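Local coordinates for DinB-like domain-containing protein (Thermus thermophilus, PDB 2YQY) that is of unknown function but folds as a DinB-like four-helix bundle with an exposed histidine triad, possibly a metal site, at residues A23-L28 / A111-A116; M49-V54 / E107-L112; A38-G43 / K161-S166; E12-L17 / F119-V124; L56-T61 / Y154-H159. All coordinates share one frame; numbering follows the deposited sequence.

Interaction 1 (A23-L28 / A111-A116); sequences ALLALL and ALLDRA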
# COMPACT_ATOMS: atom_id res chain seq x y z
N ALA A 23 -2.05 11.90 -0.28
CA ALA A 23 -1.76 12.38 1.07
C ALA A 23 -0.35 11.92 1.50
O ALA A 23 0.45 12.71 2.00
CB ALA A 23 -2.84 11.90 2.05
N LEU A 24 -0.04 10.64 1.28
CA LEU A 24 1.27 10.10 1.62
C LEU A 24 2.40 10.78 0.84
O LEU A 24 3.42 11.15 1.42
CB LEU A 24 1.32 8.56 1.37
CG LEU A 24 2.71 7.93 1.60
CD1 LEU A 24 3.16 8.13 3.05
CD2 LEU A 24 2.71 6.43 1.27
N LEU A 25 2.25 10.88 -0.48
CA LEU A 25 3.32 11.46 -1.30
C LEU A 25 3.61 12.90 -0.90
O LEU A 25 4.79 13.29 -0.85
CB LEU A 25 3.02 11.38 -2.79
CG LEU A 25 2.94 9.99 -3.40
CD1 LEU A 25 2.64 10.13 -4.88
CD2 LEU A 25 4.23 9.20 -3.17
N ALA A 26 2.55 13.66 -0.59
CA ALA A 26 2.69 15.09 -0.19
C ALA A 26 3.39 15.23 1.18
O ALA A 26 4.29 16.06 1.35
CB ALA A 26 1.31 15.78 -0.19
N LEU A 27 2.97 14.41 2.14
CA LEU A 27 3.63 14.31 3.44
C LEU A 27 5.13 14.03 3.29
O LEU A 27 5.96 14.74 3.90
CB LEU A 27 2.95 13.23 4.30
CG LEU A 27 3.56 12.98 5.67
CD1 LEU A 27 2.54 12.38 6.68
CD2 LEU A 27 4.82 12.10 5.57
N LEU A 28 5.49 13.02 2.48
CA LEU A 28 6.93 12.70 2.30
C LEU A 28 7.72 13.85 1.65
O LEU A 28 8.83 14.17 2.10
CB LEU A 28 7.12 11.43 1.49
CG LEU A 28 6.61 10.12 2.11
CD1 LEU A 28 6.57 9.02 1.03
CD2 LEU A 28 7.44 9.69 3.34
N ALA A 111 10.26 6.16 -5.83
CA ALA A 111 10.32 5.34 -7.04
C ALA A 111 9.70 3.97 -6.75
O ALA A 111 8.97 3.43 -7.57
CB ALA A 111 11.78 5.22 -7.55
N LEU A 112 9.98 3.42 -5.56
CA LEU A 112 9.40 2.13 -5.15
C LEU A 112 7.87 2.23 -5.02
O LEU A 112 7.13 1.32 -5.45
CB LEU A 112 10.02 1.65 -3.82
CG LEU A 112 9.86 0.17 -3.43
CD1 LEU A 112 10.52 -0.80 -4.43
CD2 LEU A 112 10.41 -0.08 -2.04
N LEU A 113 7.42 3.33 -4.44
CA LEU A 113 5.98 3.57 -4.33
C LEU A 113 5.30 3.63 -5.70
O LEU A 113 4.27 2.98 -5.89
CB LEU A 113 5.73 4.85 -3.52
CG LEU A 113 5.99 4.73 -2.00
CD1 LEU A 113 6.16 6.13 -1.39
CD2 LEU A 113 4.85 3.98 -1.33
N ASP A 114 5.89 4.36 -6.65
CA ASP A 114 5.26 4.55 -7.96
C ASP A 114 5.15 3.24 -8.71
O ASP A 114 4.13 2.95 -9.30
CB ASP A 114 6.03 5.57 -8.81
CG ASP A 114 5.80 7.00 -8.34
OD1 ASP A 114 4.91 7.22 -7.49
OD2 ASP A 114 6.52 7.91 -8.81
N ARG A 115 6.23 2.47 -8.68
CA ARG A 115 6.28 1.19 -9.40
C ARG A 115 5.24 0.21 -8.87
O ARG A 115 4.49 -0.38 -9.64
CB ARG A 115 7.68 0.58 -9.29
CG ARG A 115 7.87 -0.63 -10.17
N ALA A 116 5.21 0.02 -7.55
CA ALA A 116 4.27 -0.95 -6.95
C ALA A 116 2.82 -0.52 -7.17
O ALA A 116 1.94 -1.35 -7.44
CB ALA A 116 4.60 -1.12 -5.45
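L113 reaches from 111-116 into a cluster of three leucines on 23-28, and its two methyls share the work. CD1 meets L28 CD1 at 3.8 Å, the two side chains coming tip to tip, and also touches L25 CD2 at 4.0 Å as L25 slides past it in the opposite sense. The other branch, CD2, lies 4.2 Å from L24 CD2, where the two side chains cross at roughly a right angle. L24 differs from its companions in its first torsion: CG lies anti to the backbone N (chi1 175°), whereas L25 and L28 hold CG beside the N.

The segments belong to helices 10-30 and 106-126, which run antiparallel (168°) within the four-helix bundle of the DinB superfamily. Their local axes stay 12.1 Å apart, a separation that leaves the bridging to long leucine side chains. L24, L28 and L113 are buried, and this inner side is closed by other helices: L28 touches A51 and L113 touches A55 of helix 47-71, while L24 lies against E156 and L163 of helix 153-165.

Toward solvent the fit slackens. L25 is only partly enclosed, and beyond it the exposed D114 bends its carboxylate toward helix 10-30, its OD1 stopping 4.5 Å from L25 CD1, more an approach than a firm contact.

Interaction 2 (M49-V54 / E107-L112); sequences MVAEHV and EEVLAL
A51 and V109 meet where two nearly parallel helices of the DinB-like bundle, 47-71 and 106-126, lie close together. An up-down-down-up bundle requires such a parallel pair, joined by a long connection, and here the segments cross at 21° with their axes 9.1 Å apart. The backbones draw near as well, the CA atoms of E52 and V109 being separated by 5.7 Å.

The apolar contact is short and tight. V109 CG1 presses on A51 CB at 3.3 Å, nearer than carbon atoms usually pack, and the same methyl sits 3.9 Å from the backbone N of E52. V109 puts CG1 there by holding it anti to its own backbone N (chi1 177°). On the A51 side the partner is no more than a single methyl, which suits so narrow a gap between helices. Both residues are buried; L28 of helix 10-30 also packs on A51, and L48 on V109.

A second kind of contact uses the aliphatic part of a charged side chain. E52 runs extended beyond CG, and its methylene stem lies beside L112 at the partly exposed margin of the contact, while the carboxylate leads away from 107-112. L112 crosses this stem obliquely, and one methyl makes the touch: L112 CD2 lies 3.8 Å from E52 CG.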
# COMPACT_ATOMS: atom_id res chain seq x y z
N MET A 49 11.16 4.02 6.03
CA MET A 49 10.94 2.57 6.17
C MET A 49 9.45 2.29 6.14
O MET A 49 9.02 1.32 5.52
CB MET A 49 11.55 2.06 7.46
CG MET A 49 13.07 2.11 7.49
SD MET A 49 13.90 1.80 9.07
CE MET A 49 15.30 2.82 8.73
N VAL A 50 8.65 3.14 6.78
CA VAL A 50 7.22 2.96 6.74
C VAL A 50 6.77 2.99 5.26
O VAL A 50 6.05 2.11 4.82
CB VAL A 50 6.45 4.06 7.54
CG1 VAL A 50 4.96 3.94 7.32
CG2 VAL A 50 6.80 3.97 9.04
N ALA A 51 7.21 4.00 4.52
CA ALA A 51 6.82 4.17 3.11
C ALA A 51 7.25 2.98 2.24
O ALA A 51 6.50 2.51 1.41
CB ALA A 51 7.38 5.49 2.55
N GLU A 52 8.48 2.50 2.43
CA GLU A 52 8.97 1.31 1.72
C GLU A 52 8.08 0.10 2.05
O GLU A 52 7.72 -0.66 1.15
CB GLU A 52 10.46 1.04 2.06
CG GLU A 52 10.89 -0.35 1.70
CD GLU A 52 12.20 -0.80 2.32
OE1 GLU A 52 12.66 -0.23 3.35
OE2 GLU A 52 12.79 -1.75 1.76
N HIS A 53 7.68 -0.03 3.32
CA HIS A 53 6.73 -1.09 3.73
C HIS A 53 5.40 -1.03 2.97
O HIS A 53 4.92 -2.03 2.47
CB HIS A 53 6.46 -1.01 5.24
CG HIS A 53 5.45 -2.01 5.74
ND1 HIS A 53 5.70 -3.36 5.78
CD2 HIS A 53 4.20 -1.84 6.22
CE1 HIS A 53 4.63 -3.99 6.23
NE2 HIS A 53 3.71 -3.08 6.53
N VAL A 54 4.81 0.16 2.90
CA VAL A 54 3.62 0.38 2.12
C VAL A 54 3.79 -0.10 0.66
O VAL A 54 2.92 -0.81 0.15
CB VAL A 54 3.18 1.89 2.17
CG1 VAL A 54 2.15 2.19 1.06
CG2 VAL A 54 2.64 2.24 3.59
N GLU A 107 14.16 9.74 -2.88
CA GLU A 107 14.13 9.38 -4.29
C GLU A 107 13.88 7.88 -4.50
O GLU A 107 13.04 7.51 -5.31
N GLU A 108 14.64 7.05 -3.79
CA GLU A 108 14.51 5.59 -3.89
C GLU A 108 13.11 5.13 -3.43
O GLU A 108 12.45 4.34 -4.10
N VAL A 109 12.67 5.62 -2.28
CA VAL A 109 11.35 5.25 -1.71
C VAL A 109 10.19 5.68 -2.62
O VAL A 109 9.27 4.90 -2.83
CB VAL A 109 11.16 5.81 -0.27
CG1 VAL A 109 9.80 5.49 0.25
CG2 VAL A 109 12.23 5.24 0.69
N LEU A 110 10.26 6.91 -3.15
CA LEU A 110 9.23 7.45 -4.06
C LEU A 110 9.12 6.62 -5.33
O LEU A 110 8.02 6.41 -5.85
CB LEU A 110 9.54 8.90 -4.45
CG LEU A 110 9.34 10.03 -3.43
CD1 LEU A 110 9.63 11.36 -4.09
CD2 LEU A 110 7.94 10.03 -2.79
N ALA A 111 10.26 6.16 -5.83
CA ALA A 111 10.32 5.34 -7.04
C ALA A 111 9.70 3.97 -6.75
O ALA A 111 8.97 3.43 -7.57
CB ALA A 111 11.78 5.22 -7.55
N LEU A 112 9.98 3.42 -5.56
CA LEU A 112 9.40 2.13 -5.15
C LEU A 112 7.87 2.23 -5.02
O LEU A 112 7.13 1.32 -5.45
CB LEU A 112 10.02 1.65 -3.82
CG LEU A 112 9.86 0.17 -3.43
CD1 LEU A 112 10.52 -0.80 -4.43
CD2 LEU A 112 10.41 -0.08 -2.04

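Interaction 3 (A38-G43 / K161-S166); sequences APLREG and KALQAS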
# COMPACT_ATOMS: atom_id res chain seq x y z
N ALA A 38 14.65 9.86 10.82
CA ALA A 38 14.65 9.68 12.28
C ALA A 38 13.66 8.59 12.72
O ALA A 38 12.58 8.49 12.15
CB ALA A 38 14.35 11.02 13.00
N PRO A 39 14.03 7.77 13.73
CA PRO A 39 13.09 6.81 14.31
C PRO A 39 11.82 7.52 14.82
O PRO A 39 11.92 8.59 15.43
CB PRO A 39 13.87 6.23 15.50
CG PRO A 39 15.30 6.44 15.16
CD PRO A 39 15.36 7.71 14.37
N LEU A 40 10.64 6.94 14.58
CA LEU A 40 9.39 7.54 15.06
C LEU A 40 9.33 7.65 16.60
O LEU A 40 8.73 8.59 17.13
CB LEU A 40 8.16 6.79 14.53
CG LEU A 40 7.99 6.72 13.00
CD1 LEU A 40 6.86 5.76 12.65
CD2 LEU A 40 7.75 8.09 12.39
N ARG A 41 9.94 6.68 17.28
CA ARG A 41 10.17 6.69 18.73
C ARG A 41 11.38 5.77 19.00
O ARG A 41 12.00 5.27 18.05
N GLU A 42 11.71 5.56 20.27
CA GLU A 42 12.83 4.68 20.67
C GLU A 42 12.69 3.26 20.07
O GLU A 42 11.66 2.61 20.24
N GLY A 43 13.72 2.82 19.35
CA GLY A 43 13.75 1.50 18.73
C GLY A 43 12.87 1.39 17.49
O GLY A 43 12.82 0.35 16.85
N LYS A 161 -1.81 7.48 8.69
CA LYS A 161 -2.23 7.95 10.01
C LYS A 161 -1.10 7.93 11.06
O LYS A 161 -0.96 8.88 11.87
CB LYS A 161 -3.42 7.13 10.49
CG LYS A 161 -4.37 7.85 11.36
CD LYS A 161 -5.57 6.96 11.60
CE LYS A 161 -6.45 6.83 10.36
NZ LYS A 161 -7.77 7.48 10.59
N ALA A 162 -0.32 6.85 11.08
CA ALA A 162 0.82 6.72 12.00
C ALA A 162 1.90 7.79 11.74
O ALA A 162 2.41 8.41 12.67
CB ALA A 162 1.41 5.32 11.92
N LEU A 163 2.23 8.00 10.47
CA LEU A 163 3.13 9.07 10.05
C LEU A 163 2.59 10.46 10.42
O LEU A 163 3.31 11.23 11.04
CB LEU A 163 3.42 8.98 8.56
CG LEU A 163 4.23 7.78 8.07
CD1 LEU A 163 4.47 7.97 6.61
CD2 LEU A 163 5.54 7.69 8.83
N GLN A 164 1.33 10.78 10.08
CA GLN A 164 0.75 12.07 10.51
C GLN A 164 0.82 12.25 12.04
O GLN A 164 1.11 13.36 12.53
CB GLN A 164 -0.68 12.20 10.05
CG GLN A 164 -0.82 12.26 8.54
CD GLN A 164 -2.23 11.97 8.08
OE1 GLN A 164 -2.98 11.20 8.70
NE2 GLN A 164 -2.60 12.58 6.96
N ALA A 165 0.59 11.17 12.79
CA ALA A 165 0.64 11.26 14.25
C ALA A 165 2.05 11.59 14.77
O ALA A 165 2.21 12.07 15.89
CB ALA A 165 0.13 9.98 14.87
N SER A 166 3.06 11.33 13.94
CA SER A 166 4.46 11.60 14.26
C SER A 166 4.92 12.98 13.82
O SER A 166 6.11 13.27 13.93
CB SER A 166 5.34 10.57 13.56
OG SER A 166 5.27 9.33 14.24
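With CG turned anti to the carbonyl carbon (chi1 -60°), L40 extends its branched end from the loop toward the last modelled residue, S166, whose OG has the same relation to its own backbone (chi1 -75°). The two groups thereby face each other: L40 CD2 stands 3.3 Å from S166 OG and 3.7 Å from S166 CB. It is a meeting of a methyl with a hydroxyl, so the polar atom must look elsewhere for a partner. It finds one in its own segment, where S166 OG donates a weak hydrogen bond of 3.4 Å to A162 O. The backbone adds a firmer bond, S166 N to L163 O at 2.9 Å. Together these bonds hold the serine against the preceding turn, with its side chain presented to the loop.

The same L40 methyl touches L163 more lightly, CD2 to CD2 at 4.2 Å. L163 does not aim at the loop from its backbone, yet its end bends that way, so that one L40 methyl touches both a buried leucine and an exposed serine.

The contact thus folds the loop between helices 33-36 and 47-71 over the C-terminal part of helix 153-165. L40 and L163 both rest on P47 and V50 of helix 47-71, L163 packs further on L24 and L27 of helix 10-30, and W35 NE1 of helix 33-36 hydrogen-bonds S166 O.

Interaction 4 (E12-L17 / F119-V124); sequences EALKRL and FLLEEV
L14 is the residue of 12-17 that meets L121 and V124, and its neighbours in sequence show how the helix turns different sides to different partners. A13, just ahead, is buried but turned to another neighbour, L149 of the short helix 145-149.

L14 itself holds CG anti to the backbone N (chi1 177°), which directs one branch across the gap between helices. Its CD1 touches L121 CD2 at 3.6 Å, the two side chains crossing at about a right angle. The same methyl lies 4.2 Å from V124 CG1, so a single carbon is received by two residues three positions apart on the facing helix. L121 does not aim straight at L14 from its CA; its outer end swings in from the side, where it also touches E18. V124 points directly across and is buried, with W10 and L149 against it.

One turn later, L17 aims the same way and comes near L120 without full contact, L17 CD1 to L120 CD2 being 4.6 Å apart. Its backbone is held too, L17 O accepting a hydrogen bond from R117 NH1 of the opposing helix.

Leucines and a valine recurring every three or four residues on antiparallel helices, here 10-30 and 106-126, form the apolar seam characteristic of a four-helix bundle, in this case of the DinB-like family.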
# COMPACT_ATOMS: atom_id res chain seq x y z
N GLU A 12 -15.08 2.08 -4.26
CA GLU A 12 -14.82 2.85 -3.04
C GLU A 12 -13.41 2.63 -2.47
O GLU A 12 -12.73 3.62 -2.16
CB GLU A 12 -15.89 2.58 -2.00
CG GLU A 12 -17.23 3.21 -2.39
CD GLU A 12 -18.41 2.70 -1.58
OE1 GLU A 12 -18.23 1.75 -0.78
OE2 GLU A 12 -19.53 3.24 -1.74
N ALA A 13 -12.98 1.37 -2.36
CA ALA A 13 -11.65 1.07 -1.85
C ALA A 13 -10.59 1.69 -2.75
O ALA A 13 -9.60 2.25 -2.26
CB ALA A 13 -11.44 -0.44 -1.70
N LEU A 14 -10.75 1.54 -4.05
CA LEU A 14 -9.87 2.12 -5.01
C LEU A 14 -9.80 3.64 -4.92
O LEU A 14 -8.75 4.18 -4.86
CB LEU A 14 -10.23 1.63 -6.38
CG LEU A 14 -9.44 2.21 -7.53
CD1 LEU A 14 -8.03 1.74 -7.51
CD2 LEU A 14 -10.09 1.85 -8.79
N LYS A 15 -10.93 4.32 -4.87
CA LYS A 15 -10.92 5.78 -4.67
C LYS A 15 -10.23 6.18 -3.34
O LYS A 15 -9.50 7.19 -3.30
CB LYS A 15 -12.31 6.39 -4.81
CG LYS A 15 -12.79 6.52 -6.28
N ARG A 16 -10.43 5.41 -2.28
CA ARG A 16 -9.69 5.62 -1.03
C ARG A 16 -8.16 5.47 -1.22
O ARG A 16 -7.38 6.28 -0.67
CB ARG A 16 -10.19 4.69 0.09
CG ARG A 16 -11.49 5.13 0.75
CD ARG A 16 -11.89 4.15 1.82
NE ARG A 16 -13.25 4.37 2.31
CZ ARG A 16 -13.57 4.68 3.57
NH1 ARG A 16 -14.85 4.85 3.91
NH2 ARG A 16 -12.61 4.82 4.49
N LEU A 17 -7.73 4.46 -1.97
CA LEU A 17 -6.32 4.20 -2.17
C LEU A 17 -5.70 5.36 -2.96
O LEU A 17 -4.56 5.78 -2.71
CB LEU A 17 -6.13 2.89 -2.95
CG LEU A 17 -6.01 1.61 -2.15
CD1 LEU A 17 -6.27 0.42 -3.05
CD2 LEU A 17 -4.60 1.54 -1.51
N PHE A 119 1.75 -1.24 -10.72
CA PHE A 119 1.55 -2.69 -10.81
C PHE A 119 0.21 -3.05 -10.17
O PHE A 119 -0.61 -3.75 -10.75
CB PHE A 119 2.71 -3.41 -10.09
CG PHE A 119 2.64 -4.91 -10.14
CD1 PHE A 119 1.89 -5.57 -11.11
CD2 PHE A 119 3.35 -5.68 -9.21
CE1 PHE A 119 1.82 -6.98 -11.14
CE2 PHE A 119 3.30 -7.07 -9.26
CZ PHE A 119 2.53 -7.71 -10.23
N LEU A 120 -0.02 -2.56 -8.95
CA LEU A 120 -1.30 -2.78 -8.31
C LEU A 120 -2.51 -2.32 -9.16
O LEU A 120 -3.50 -3.07 -9.29
CB LEU A 120 -1.34 -2.14 -6.93
CG LEU A 120 -2.64 -2.30 -6.13
CD1 LEU A 120 -3.01 -3.80 -5.93
CD2 LEU A 120 -2.50 -1.59 -4.80
N LEU A 121 -2.43 -1.12 -9.72
CA LEU A 121 -3.53 -0.59 -10.48
C LEU A 121 -3.79 -1.42 -11.76
O LEU A 121 -4.94 -1.53 -12.22
CB LEU A 121 -3.28 0.89 -10.82
CG LEU A 121 -3.42 1.96 -9.73
CD1 LEU A 121 -3.08 3.36 -10.28
CD2 LEU A 121 -4.76 1.99 -9.03
N GLU A 122 -2.71 -1.91 -12.38
CA GLU A 122 -2.83 -2.76 -13.56
C GLU A 122 -3.61 -4.03 -13.20
O GLU A 122 -4.47 -4.47 -13.96
CB GLU A 122 -1.45 -3.10 -14.16
N GLU A 123 -3.31 -4.62 -12.05
CA GLU A 123 -3.99 -5.85 -11.64
C GLU A 123 -5.43 -5.58 -11.19
O GLU A 123 -6.33 -6.41 -11.38
CB GLU A 123 -3.19 -6.56 -10.53
CG GLU A 123 -2.00 -7.39 -11.07
CD GLU A 123 -2.42 -8.46 -12.08
OE1 GLU A 123 -3.51 -9.11 -11.91
OE2 GLU A 123 -1.66 -8.65 -13.07
N VAL A 124 -5.64 -4.43 -10.55
CA VAL A 124 -7.00 -3.98 -10.21
C VAL A 124 -7.85 -3.88 -11.49
O VAL A 124 -8.99 -4.33 -11.50
CB VAL A 124 -6.99 -2.62 -9.44
CG1 VAL A 124 -8.43 -2.07 -9.25
CG2 VAL A 124 -6.27 -2.76 -8.13

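Interaction 5 (L56-T61 / Y154-H159); sequences LVEDST and YHEAHH
V57 O is gripped twice, by T61 OG1 at 2.7 Å and by T61 N at 2.8 Å. The two donors arrive from opposite faces of the carbonyl plane, the hydroxyl tilted 34° out of it, and they fix the threonine side chain against its own helix.

The side chain of V57 turns to H155. Its CG1 sits over one face of the imidazole, 3.9 Å from the centroid and 26° off the normal, a CH-pi contact, while CG2 reaches H155 CE1 at 3.4 Å. The ring arrives there because H155 holds CG anti to its backbone N (chi1 -174°). H159 CD2 lies against the opposite face, 3.2 Å above the ring plane and toward its rim. Replacing H155 by an alanine removes the imidazole, and V57 CG1 and H159 CD2 would probably lose the flat group that separates them, leaving a gap.

Deeper in, E58 OE2 and E156 OE2 approach to 4.2 Å. R117 forms salt bridges with both carboxylates, to E58 OE1 and E156 OE1, and R21 with E156 OE2; S20 OG also bonds E156 OE1.

H155, E156 and H159 match an HExxH pattern in sequence, whose role is not established; no metal is bound to them here. H53 of helix 47-71 meets both histidine rings, while L17 of helix 10-30 and L120 of helix 106-126 pack on E58, and L24 of helix 10-30 on E156.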
# COMPACT_ATOMS: atom_id res chain seq x y z
N LEU A 56 6.02 -2.28 -0.53
CA LEU A 56 6.23 -3.76 -0.65
C LEU A 56 4.86 -4.49 -0.53
O LEU A 56 4.57 -5.46 -1.27
CB LEU A 56 7.23 -4.28 0.38
CG LEU A 56 8.64 -3.69 0.17
CD1 LEU A 56 9.64 -4.08 1.31
CD2 LEU A 56 9.19 -4.06 -1.23
N VAL A 57 4.02 -4.01 0.38
CA VAL A 57 2.72 -4.64 0.58
C VAL A 57 1.84 -4.45 -0.67
O VAL A 57 1.08 -5.37 -1.02
CB VAL A 57 2.05 -4.18 1.89
CG1 VAL A 57 0.58 -4.65 1.97
CG2 VAL A 57 2.87 -4.69 3.14
N GLU A 58 1.93 -3.31 -1.34
CA GLU A 58 1.15 -3.12 -2.58
C GLU A 58 1.68 -4.00 -3.69
O GLU A 58 0.92 -4.53 -4.47
CB GLU A 58 1.22 -1.68 -3.08
CG GLU A 58 0.60 -0.71 -2.13
CD GLU A 58 -0.10 0.47 -2.78
OE1 GLU A 58 0.20 0.83 -3.95
OE2 GLU A 58 -0.95 1.04 -2.08
N ASP A 59 2.99 -4.18 -3.74
CA ASP A 59 3.58 -5.11 -4.71
C ASP A 59 3.08 -6.53 -4.49
O ASP A 59 2.64 -7.20 -5.41
CB ASP A 59 5.10 -5.05 -4.69
CG ASP A 59 5.73 -6.00 -5.67
OD1 ASP A 59 5.90 -5.61 -6.84
OD2 ASP A 59 6.05 -7.15 -5.29
N SER A 60 3.12 -6.96 -3.23
CA SER A 60 2.72 -8.28 -2.81
C SER A 60 1.21 -8.49 -3.13
O SER A 60 0.81 -9.52 -3.76
CB SER A 60 3.02 -8.35 -1.31
OG SER A 60 2.67 -9.60 -0.82
N THR A 61 0.40 -7.48 -2.79
CA THR A 61 -1.06 -7.51 -3.10
C THR A 61 -1.33 -7.70 -4.58
O THR A 61 -2.18 -8.51 -5.00
CB THR A 61 -1.74 -6.20 -2.64
OG1 THR A 61 -1.54 -6.06 -1.23
CG2 THR A 61 -3.27 -6.22 -2.96
N TYR A 154 -6.92 -0.08 3.62
CA TYR A 154 -6.78 0.05 5.08
C TYR A 154 -5.30 0.14 5.45
O TYR A 154 -4.91 0.89 6.33
CB TYR A 154 -7.48 -1.12 5.81
CG TYR A 154 -7.35 -1.08 7.33
CD1 TYR A 154 -7.50 0.10 8.04
CD2 TYR A 154 -7.10 -2.24 8.06
CE1 TYR A 154 -7.38 0.13 9.45
CE2 TYR A 154 -6.97 -2.22 9.45
CZ TYR A 154 -7.11 -1.05 10.13
OH TYR A 154 -6.99 -1.05 11.50
N HIS A 155 -4.48 -0.64 4.76
CA HIS A 155 -3.04 -0.68 5.09
C HIS A 155 -2.38 0.69 4.89
O HIS A 155 -1.69 1.18 5.76
CB HIS A 155 -2.31 -1.72 4.21
CG HIS A 155 -0.88 -1.91 4.58
ND1 HIS A 155 0.16 -1.61 3.73
CD2 HIS A 155 -0.32 -2.39 5.71
CE1 HIS A 155 1.31 -1.88 4.33
NE2 HIS A 155 1.05 -2.36 5.53
N GLU A 156 -2.57 1.28 3.72
CA GLU A 156 -2.04 2.60 3.48
C GLU A 156 -2.65 3.65 4.40
O GLU A 156 -1.91 4.53 4.89
CB GLU A 156 -2.19 3.04 2.03
CG GLU A 156 -1.46 4.37 1.79
CD GLU A 156 -1.36 4.69 0.33
OE1 GLU A 156 -2.41 4.88 -0.32
OE2 GLU A 156 -0.21 4.75 -0.16
N ALA A 157 -3.97 3.55 4.68
CA ALA A 157 -4.60 4.52 5.59
C ALA A 157 -3.97 4.43 6.99
O ALA A 157 -3.64 5.43 7.63
CB ALA A 157 -6.15 4.34 5.64
N HIS A 158 -3.78 3.21 7.45
CA HIS A 158 -3.19 2.97 8.75
C HIS A 158 -1.77 3.59 8.86
O HIS A 158 -1.44 4.30 9.85
CB HIS A 158 -3.12 1.47 9.02
CG HIS A 158 -2.31 1.15 10.24
ND1 HIS A 158 -2.87 1.05 11.49
CD2 HIS A 158 -0.98 0.97 10.39
CE1 HIS A 158 -1.91 0.81 12.38
NE2 HIS A 158 -0.75 0.77 11.74
N HIS A 159 -0.93 3.36 7.85
CA HIS A 159 0.48 3.84 7.93
C HIS A 159 0.57 5.34 7.72
O HIS A 159 1.35 6.01 8.38
CB HIS A 159 1.39 3.03 7.00
CG HIS A 159 1.62 1.64 7.52
ND1 HIS A 159 2.36 1.39 8.65
CD2 HIS A 159 1.09 0.45 7.16
CE1 HIS A 159 2.32 0.10 8.94
NE2 HIS A 159 1.56 -0.50 8.03

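How the interactions relate
Interactions 1 and 2 form one unit around helix 106-126: their centres are 7 Å apart, and L28 CD1 packs on A51 CB at 3.9 Å. Interaction 4 extends the same helix pair as interaction 1 toward the other end of the bundle, about 26 Å, centre to centre, from interaction 3. Interaction 5 lies nearest the chain's centre and touches 1, 2 and 4. Its link to interaction 2 is the telling one: H53 NE2 stands 2.9 Å from H155 NE2, and H53 CD2 3.5 Å from H159 NE2, gathering what is probably the exposed histidine triad. From interaction 1, L24 CD2 backs E156 OE2 at 3.7 Å.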